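Local coordinates for protein alginate lyase (Bacteroides ovatus, PDB 3NNB) that probably cleaves the glycosidic linkages of the polysaccharide alginate by beta-elimination, as alginate lyases do, at residues K253-Q258 with Y300-Q305; G263-E268 with T311-F316. All blocks are in the same frame, centred on the assembly; numbering follows the deposited sequence.

In the fold
Interactions 1 and 2 lie side by side, their centres about 11 Å apart, on the same side of the chain's centre and each about 20 Å from it. Their segments alternate along the sequence: 253-258 and 263-268 come first, then helix 274-293, then 300-305 and 311-316. Two consecutive pieces, the end of helix 240-258 and the turn leading into helix 266-269, are thus matched with the loop before helix 310-317 and with that helix itself. Tyr300 packs on Leu314, and Asn281 of helix 274-293 bonds to both Gln258 and Gln265. Together they pack the segments flanking helix 274-293 against each other, in a largely helical chain consistent with the alpha/alpha toroid of the six-hairpin clan.

Interaction 1 (K253-Q258 with Y300-Q305); sequences KRLFAQ and YNATSQ
Ser304 sets its CB squarely over the aromatic ring of Phe256, 3.6 Å from the ring centroid and 9° off the normal, a CH-pi contact. Over the same face, toward the far end of the ring, the backbone N of Ser304 comes to 3.4 Å from Phe256 CE1. The carbonyl of Ala302 meets the ring at its edge instead, with Ala302 O 3.7 Å from Phe256 CE1. The loop therefore bends around one side of the ring. Beside it, Leu255 CD1 adds a looser apolar touch to Ala302 CB at 4.4 Å.

The bond from CA to CB of Phe256 points toward the loop, and chi1 of -55° sets CG anti to the carbonyl carbon, beside the backbone N. Ser304 OG is gripped by Asp306 OD1 and the backbone N of Arg308, bonds that fix the serine while its CB rests on the ring. Within the loop, Thr303 OG1 donates to Asn301 O at 2.8 Å, from above the carbonyl plane.

The contact joins the last turns of helix 240-258 to the loop leading from helix 274-293 into helix 310-317. Leu255 marks its inner side, reaching Met285 and Ile310 of those two helices; Phe256 lies nearer the surface, against Pro251 and Arg308.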
loop_
_atom_site.group_PDB
_atom_site.type_symbol
_atom_site.label_atom_id
_atom_site.label_comp_id
_atom_site.label_asym_id
_atom_site.label_seq_id
_atom_site.Cartn_x
_atom_site.Cartn_y
_atom_site.Cartn_z
ATOM N N LYS A 253 9.240 11.094 14.454
ATOM C CA LYS A 253 9.883 9.814 14.197
ATOM C C LYS A 253 10.177 9.575 12.720
ATOM O O LYS A 253 11.230 8.989 12.376
ATOM C CB LYS A 253 9.017 8.676 14.723
ATOM C CG LYS A 253 9.709 7.323 14.758
ATOM C CD LYS A 253 8.776 6.222 15.337
ATOM C CE LYS A 253 8.382 6.459 16.773
ATOM N NZ LYS A 253 9.592 6.566 17.658
ATOM N N ARG A 254 9.279 10.065 11.864
ATOM C CA ARG A 254 9.322 9.735 10.428
ATOM C C ARG A 254 9.523 10.977 9.544
ATOM O O ARG A 254 10.494 11.068 8.811
ATOM C CB ARG A 254 8.067 8.977 9.978
ATOM C CG ARG A 254 7.750 7.754 10.812
ATOM C CD ARG A 254 8.880 6.717 10.845
ATOM N NE ARG A 254 8.494 5.606 11.711
ATOM C CZ ARG A 254 9.257 4.554 11.979
ATOM N NH1 ARG A 254 10.490 4.478 11.529
ATOM N NH2 ARG A 254 8.770 3.580 12.718
ATOM N N LEU A 255 8.628 11.959 9.630
ATOM C CA LEU A 255 8.715 13.082 8.709
ATOM C C LEU A 255 9.986 13.892 8.902
ATOM O O LEU A 255 10.657 14.247 7.949
ATOM C CB LEU A 255 7.507 14.041 8.843
ATOM C CG LEU A 255 6.150 13.405 8.524
ATOM C CD1 LEU A 255 5.041 14.412 8.747
ATOM C CD2 LEU A 255 6.072 12.767 7.097
ATOM N N PHE A 256 10.301 14.238 10.149
ATOM C CA PHE A 256 11.417 15.164 10.371
ATOM C C PHE A 256 12.758 14.422 10.279
ATOM O O PHE A 256 13.820 15.055 10.141
ATOM C CB PHE A 256 11.290 15.909 11.710
ATOM C CG PHE A 256 9.973 16.653 11.908
ATOM C CD1 PHE A 256 9.176 17.058 10.841
ATOM C CD2 PHE A 256 9.534 16.949 13.200
ATOM C CE1 PHE A 256 7.959 17.724 11.045
ATOM C CE2 PHE A 256 8.318 17.628 13.394
ATOM C CZ PHE A 256 7.557 18.006 12.335
ATOM N N ALA A 257 12.712 13.104 10.391
ATOM C CA ALA A 257 13.892 12.280 10.257
ATOM C C ALA A 257 14.259 12.118 8.765
ATOM O O ALA A 257 15.436 12.142 8.418
ATOM C CB ALA A 257 13.661 10.919 10.895
ATOM N N GLN A 258 13.255 11.899 7.934
ATOM C CA GLN A 258 13.408 11.468 6.522
ATOM C C GLN A 258 13.346 12.581 5.469
ATOM O O GLN A 258 13.764 12.352 4.327
ATOM C CB GLN A 258 12.376 10.389 6.169
ATOM C CG GLN A 258 12.478 9.158 7.049
ATOM C CD GLN A 258 11.685 7.978 6.572
ATOM O OE1 GLN A 258 11.354 7.837 5.367
ATOM N NE2 GLN A 258 11.375 7.080 7.529
ATOM N N TYR A 300 -0.570 16.522 7.969
ATOM C CA TYR A 300 -0.132 17.180 6.735
ATOM C C TYR A 300 0.689 18.451 7.007
ATOM O O TYR A 300 1.715 18.675 6.372
ATOM C CB TYR A 300 -1.308 17.518 5.819
ATOM C CG TYR A 300 -0.883 18.075 4.490
ATOM C CD1 TYR A 300 -0.690 19.425 4.312
ATOM C CD2 TYR A 300 -0.642 17.228 3.383
ATOM C CE1 TYR A 300 -0.286 19.924 3.070
ATOM C CE2 TYR A 300 -0.231 17.694 2.189
ATOM C CZ TYR A 300 -0.029 19.048 2.025
ATOM O OH TYR A 300 0.364 19.516 0.809
ATOM N N ASN A 301 0.213 19.287 7.932
ATOM C CA ASN A 301 0.829 20.570 8.199
ATOM C C ASN A 301 1.953 20.524 9.248
ATOM O O ASN A 301 2.521 21.571 9.591
ATOM C CB ASN A 301 -0.282 21.575 8.618
ATOM C CG ASN A 301 -1.210 21.890 7.481
ATOM O OD1 ASN A 301 -2.446 21.635 7.542
ATOM N ND2 ASN A 301 -0.644 22.407 6.406
ATOM N N ALA A 302 2.295 19.321 9.728
ATOM C CA ALA A 302 3.333 19.165 10.757
ATOM C C ALA A 302 4.655 19.647 10.193
ATOM O O ALA A 302 5.082 19.191 9.144
ATOM C CB ALA A 302 3.454 17.718 11.251
ATOM N N THR A 303 5.277 20.596 10.888
ATOM C CA THR A 303 6.466 21.278 10.358
ATOM C C THR A 303 7.490 21.379 11.454
ATOM O O THR A 303 7.152 21.760 12.573
ATOM C CB THR A 303 6.112 22.698 9.850
ATOM O OG1 THR A 303 5.040 22.619 8.912
ATOM C CG2 THR A 303 7.311 23.365 9.160
ATOM N N SER A 304 8.742 21.020 11.167
ATOM C CA SER A 304 9.790 21.117 12.176
ATOM C C SER A 304 10.277 22.570 12.286
ATOM O O SER A 304 10.002 23.398 11.435
ATOM C CB SER A 304 10.993 20.210 11.842
ATOM O OG SER A 304 11.681 20.722 10.730
ATOM N N GLN A 305 11.030 22.834 13.352
ATOM C CA GLN A 305 11.582 24.172 13.592
ATOM C C GLN A 305 12.419 24.616 12.398
ATOM O O GLN A 305 12.427 25.796 12.052
ATOM C CB GLN A 305 12.428 24.165 14.883
#

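Interaction 2 (G263-E268 with T311-F316)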
loop_
_atom_site.group_PDB
_atom_site.type_symbol
_atom_site.label_atom_id
_atom_site.label_comp_id
_atom_site.label_asym_id
_atom_site.label_seq_id
_atom_site.Cartn_x
_atom_site.Cartn_y
_atom_site.Cartn_z
ATOM N N GLY A 263 13.295 19.705 1.482
ATOM C CA GLY A 263 12.391 18.708 0.933
ATOM C C GLY A 263 12.981 17.418 0.409
ATOM O O GLY A 263 12.257 16.491 0.127
ATOM N N LYS A 264 14.290 17.350 0.279
ATOM C CA LYS A 264 14.915 16.132 -0.196
ATOM C C LYS A 264 14.708 14.980 0.780
ATOM O O LYS A 264 14.748 15.181 1.998
ATOM C CB LYS A 264 16.415 16.341 -0.433
ATOM C CG LYS A 264 16.794 17.224 -1.640
ATOM C CD LYS A 264 18.281 17.235 -1.926
ATOM C CE LYS A 264 18.621 18.201 -3.052
ATOM N NZ LYS A 264 18.531 19.604 -2.619
ATOM N N GLN A 265 14.542 13.773 0.249
ATOM C CA GLN A 265 14.503 12.587 1.071
ATOM C C GLN A 265 15.734 11.759 0.708
ATOM O O GLN A 265 15.699 10.926 -0.218
ATOM C CB GLN A 265 13.231 11.763 0.841
ATOM C CG GLN A 265 11.922 12.537 1.014
ATOM C CD GLN A 265 10.734 11.737 0.505
ATOM O OE1 GLN A 265 10.550 10.589 0.911
ATOM N NE2 GLN A 265 10.017 12.278 -0.460
ATOM N N PRO A 266 16.844 12.036 1.378
ATOM C CA PRO A 266 18.119 11.508 0.877
ATOM C C PRO A 266 18.195 9.997 0.755
ATOM O O PRO A 266 18.911 9.515 -0.133
ATOM C CB PRO A 266 19.156 12.018 1.901
ATOM C CG PRO A 266 18.412 12.620 2.999
ATOM C CD PRO A 266 17.024 12.916 2.529
ATOM N N LEU A 267 17.533 9.256 1.641
ATOM C CA LEU A 267 17.623 7.797 1.571
ATOM C C LEU A 267 16.857 7.222 0.380
ATOM O O LEU A 267 17.175 6.117 -0.077
ATOM C CB LEU A 267 17.158 7.136 2.862
ATOM C CG LEU A 267 17.956 7.514 4.112
ATOM C CD1 LEU A 267 17.314 6.952 5.419
ATOM C CD2 LEU A 267 19.450 7.080 3.960
ATOM N N GLU A 268 15.854 7.961 -0.101
ATOM C CA GLU A 268 15.148 7.606 -1.322
ATOM C C GLU A 268 15.904 8.098 -2.568
ATOM O O GLU A 268 15.939 7.423 -3.586
ATOM C CB GLU A 268 13.738 8.161 -1.307
ATOM C CG GLU A 268 12.978 7.926 0.017
ATOM C CD GLU A 268 12.992 6.489 0.472
ATOM O OE1 GLU A 268 13.054 5.560 -0.396
ATOM O OE2 GLU A 268 12.987 6.290 1.718
ATOM N N THR A 311 4.950 19.469 2.838
ATOM C CA THR A 311 4.973 20.523 1.841
ATOM C C THR A 311 6.390 20.687 1.251
ATOM O O THR A 311 6.540 20.813 0.048
ATOM C CB THR A 311 4.500 21.873 2.436
ATOM O OG1 THR A 311 3.121 21.745 2.844
ATOM C CG2 THR A 311 4.635 23.006 1.392
ATOM N N ALA A 312 7.416 20.637 2.084
ATOM C CA ALA A 312 8.778 20.784 1.580
ATOM C C ALA A 312 9.111 19.636 0.641
ATOM O O ALA A 312 9.666 19.836 -0.436
ATOM C CB ALA A 312 9.765 20.851 2.701
ATOM N N ALA A 313 8.673 18.449 1.023
ATOM C CA ALA A 313 8.952 17.268 0.212
ATOM C C ALA A 313 8.265 17.372 -1.170
ATOM O O ALA A 313 8.814 16.950 -2.185
ATOM C CB ALA A 313 8.552 15.973 0.979
ATOM N N LEU A 314 7.028 17.878 -1.198
ATOM C CA LEU A 314 6.308 18.122 -2.433
ATOM C C LEU A 314 6.960 19.184 -3.290
ATOM O O LEU A 314 7.060 19.022 -4.522
ATOM C CB LEU A 314 4.860 18.545 -2.116
ATOM C CG LEU A 314 3.951 17.443 -1.566
ATOM C CD1 LEU A 314 2.703 18.093 -0.932
ATOM C CD2 LEU A 314 3.492 16.432 -2.651
ATOM N N LYS A 315 7.398 20.277 -2.665
ATOM C CA LYS A 315 8.030 21.365 -3.389
ATOM C C LYS A 315 9.366 20.949 -4.037
ATOM O O LYS A 315 9.735 21.487 -5.084
ATOM C CB LYS A 315 8.228 22.580 -2.466
ATOM C CG LYS A 315 6.991 23.422 -2.164
ATOM C CD LYS A 315 7.384 24.557 -1.229
ATOM C CE LYS A 315 6.216 25.405 -0.741
ATOM N NZ LYS A 315 6.618 26.234 0.461
ATOM N N PHE A 316 10.083 19.991 -3.441
ATOM C CA PHE A 316 11.293 19.415 -4.086
ATOM C C PHE A 316 10.868 18.712 -5.391
ATOM O O PHE A 316 11.552 18.785 -6.423
ATOM C CB PHE A 316 12.007 18.417 -3.143
ATOM C CG PHE A 316 12.949 17.503 -3.879
ATOM C CD1 PHE A 316 14.196 17.942 -4.256
ATOM C CD2 PHE A 316 12.515 16.227 -4.267
ATOM C CE1 PHE A 316 15.036 17.117 -4.937
ATOM C CE2 PHE A 316 13.359 15.386 -4.975
ATOM C CZ PHE A 316 14.610 15.837 -5.340
HETATM O O HOH W 1 10.752 14.905 -1.569
#
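Gly263 lies against the backbone of helix 310-317, with its CA 3.3 Å from Ala312 O and its carbonyl O 3.4 Å from Ala313 CA. Both are CA-H...O contacts, the second the straighter at 162°. With no side chain, and with a positive phi, Gly263 can sit this close; Ala312 CB flanks its CA, and Phe316 CB lies beside its carbonyl group.

Phe316 has CG anti to its backbone N (chi1 162°), with Lys264 CA over one face of its ring. Lys264 CG meets the ring at Phe316 CE1, 3.7 Å away, and the two side chains cross at about a right angle. The lysine chain stays extended until a bend at chi4 (74°) directs NZ, which forms a salt bridge with Asp262; its aliphatic part does the packing.

Gln265, the N-cap residue of helix 266-269, reaches back toward Ala313, its NE2 lying 4.2 Å from Ala313 CB. Its OE1 is bonded to Asn281, while NE2 donates to a water at 2.9 Å. That water in turn donates to Gly263 O at 2.8 Å and to Ala313 O at 2.9 Å, linking the two segments.

No direct hydrogen bond spans the contact. The water, with both its hydrogens donated and one bond accepted, bridges the polar atoms Gly263 O, Ala313 O and Gln265 NE2. The weaker CA-H...O pairs add to it, the first sharing Ala312 O with the helical bond from Phe316 N. The contact thus combines close backbone packing, the aliphatic part of Lys264 on Phe316 and a water bridge.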